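Putative aminotransferase (Actinomadura melliaura, PDB 4ZWV) probably acts as a pyridoxal phosphate-dependent sugar aminotransferase in biosynthesis of the aminopentose of the indolocarbazole AT2433. Local coordinates at residues V158-A163 with V173-H178. Numbering follows the deposited sequence.
Sequences VIEDCA and VPLGSH
Glu160 and Cys162, near the C-terminal end of strand 157-161, face a type II beta turn running from Pro174 to Ser177, the backbones standing well apart with 7.8 Å between Cys162 CA and Leu175 CA. Side chains and two waters fill the interval. The Glu160 side chain, its CG anti to the carbonyl carbon (chi1 -63°) and the chain extended beyond, carries its carboxylate across to the turn. One water accepts from Gly176 N and donates to Glu160 OE1 (2.8 Å), and also bonds His178 ND1 at 2.7 Å. A second accepts from His178 N and donates to Glu160 OE2 at 3.1 Å. The carboxylate is thus linked through water to the turn and to His178 just after it, while OE1 and OE2 are also hydrogen-bonded to His130 NE2 and Asn180 ND2 respectively, an arrangement that should fix its rotation and satisfy a buried acid. Leu175 CD1 makes the apolar contact, 4.1 Å from Cys162 SG; its CD2 lies beside the carboxylate, 4.0 Å from Glu160 OE1. Glu160 OE2 comes within 4.2 Å of His178 CB, and the imidazole is tilted 48° from the carboxylate plane. Val173 CG1 lies above one ring face, toward the rim, and NE2 is hydrogen-bonded to Tyr170 O of strand 169-170. Strand 157-161 lies between strands 123-129 and 181-185 in the central mixed sheet of the aminotransferase fold, close to the cofactor-binding residues His164 and Ser185. Leu138 of helix 138-152 touches Glu160 and His178, and Val158 leans on the same helix, while the alternate residues Ile159 and Asp161 pack on helix 57-66.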
loop_
_atom_site.group_PDB
_atom_site.type_symbol
_atom_site.label_atom_id
_atom_site.label_comp_id
_atom_site.label_asym_id
_atom_site.label_seq_id
_atom_site.Cartn_x
_atom_site.Cartn_y
_atom_site.Cartn_z
ATOM N N VAL A 158 18.433 12.175 -5.967
ATOM C CA VAL A 158 18.808 10.899 -5.371
ATOM C C VAL A 158 17.767 10.509 -4.337
ATOM O O VAL A 158 17.372 11.330 -3.503
ATOM C CB VAL A 158 20.193 10.968 -4.692
ATOM C CG1 VAL A 158 20.442 9.711 -3.847
ATOM C CG2 VAL A 158 21.269 11.122 -5.730
ATOM N N ILE A 159 17.315 9.260 -4.403
ATOM C CA ILE A 159 16.499 8.679 -3.352
ATOM C C ILE A 159 17.320 7.556 -2.725
ATOM O O ILE A 159 17.800 6.674 -3.435
ATOM C CB ILE A 159 15.178 8.124 -3.884
ATOM C CG1 ILE A 159 14.333 9.252 -4.487
ATOM C CG2 ILE A 159 14.426 7.411 -2.756
ATOM C CD1 ILE A 159 13.240 8.731 -5.436
ATOM N N GLU A 160 17.512 7.613 -1.410
ATOM C CA GLU A 160 18.262 6.586 -0.696
ATOM C C GLU A 160 17.332 5.526 -0.134
ATOM O O GLU A 160 16.452 5.834 0.679
ATOM C CB GLU A 160 19.068 7.191 0.460
ATOM C CG GLU A 160 20.152 8.182 0.042
ATOM C CD GLU A 160 20.837 8.806 1.248
ATOM O OE1 GLU A 160 21.067 8.087 2.251
ATOM O OE2 GLU A 160 21.127 10.015 1.210
ATOM N N ASP A 161 17.532 4.284 -0.566
ATOM C CA ASP A 161 16.777 3.151 -0.030
ATOM C C ASP A 161 17.531 2.664 1.196
ATOM O O ASP A 161 18.591 2.038 1.085
ATOM C CB ASP A 161 16.613 2.052 -1.090
ATOM C CG ASP A 161 15.831 0.851 -0.588
ATOM O OD1 ASP A 161 15.659 0.693 0.632
ATOM O OD2 ASP A 161 15.377 0.050 -1.427
ATOM N N CYS A 162 16.965 2.966 2.363
ATOM C CA CYS A 162 17.591 2.678 3.646
ATOM C C CYS A 162 16.923 1.513 4.352
ATOM O O CYS A 162 17.034 1.396 5.569
ATOM C CB CYS A 162 17.526 3.909 4.557
ATOM S SG CYS A 162 18.287 5.406 3.877
ATOM N N ALA A 163 16.215 0.667 3.611
ATOM C CA ALA A 163 15.481 -0.444 4.225
ATOM C C ALA A 163 16.324 -1.337 5.139
ATOM O O ALA A 163 15.825 -1.839 6.155
ATOM C CB ALA A 163 14.838 -1.303 3.145
ATOM N N VAL A 173 27.253 11.533 10.353
ATOM C CA VAL A 173 25.916 12.063 10.140
ATOM C C VAL A 173 24.966 10.890 9.920
ATOM O O VAL A 173 25.221 10.024 9.082
ATOM C CB VAL A 173 25.886 13.022 8.934
ATOM C CG1 VAL A 173 24.453 13.453 8.603
ATOM C CG2 VAL A 173 26.777 14.233 9.203
ATOM N N PRO A 174 23.859 10.850 10.677
ATOM C CA PRO A 174 22.886 9.765 10.498
ATOM C C PRO A 174 22.289 9.756 9.103
ATOM O O PRO A 174 22.027 10.824 8.531
ATOM C CB PRO A 174 21.799 10.082 11.533
ATOM C CG PRO A 174 21.947 11.558 11.798
ATOM C CD PRO A 174 23.417 11.846 11.667
ATOM N N LEU A 175 22.061 8.571 8.548
ATOM C CA LEU A 175 21.269 8.510 7.327
ATOM C C LEU A 175 19.948 9.251 7.536
ATOM O O LEU A 175 19.362 9.206 8.630
ATOM C CB LEU A 175 21.004 7.068 6.895
ATOM C CG LEU A 175 22.227 6.234 6.514
ATOM C CD1 LEU A 175 21.758 4.896 5.964
ATOM C CD2 LEU A 175 23.114 6.977 5.494
ATOM N N GLY A 176 19.511 9.949 6.494
ATOM C CA GLY A 176 18.373 10.852 6.595
ATOM C C GLY A 176 18.780 12.321 6.599
ATOM O O GLY A 176 17.943 13.204 6.418
ATOM N N SER A 177 20.067 12.605 6.790
ATOM C CA SER A 177 20.513 13.986 6.947
ATOM C C SER A 177 21.623 14.378 5.979
ATOM O O SER A 177 22.432 15.260 6.283
ATOM C CB SER A 177 20.997 14.235 8.383
ATOM O OG SER A 177 19.917 14.212 9.303
ATOM N N HIS A 178 21.651 13.747 4.807
ATOM C CA HIS A 178 22.702 14.051 3.834
ATOM C C HIS A 178 22.167 14.816 2.619
ATOM O O HIS A 178 22.854 14.958 1.616
ATOM C CB HIS A 178 23.404 12.762 3.384
ATOM C CG HIS A 178 24.106 12.042 4.492
ATOM N ND1 HIS A 178 23.484 11.087 5.269
ATOM C CD2 HIS A 178 25.373 12.143 4.962
ATOM C CE1 HIS A 178 24.340 10.630 6.168
ATOM N NE2 HIS A 178 25.495 11.250 5.998
HETATM O O HOH W 1 19.921 12.278 3.039
HETATM O O HOH W 2 21.174 9.978 4.296
#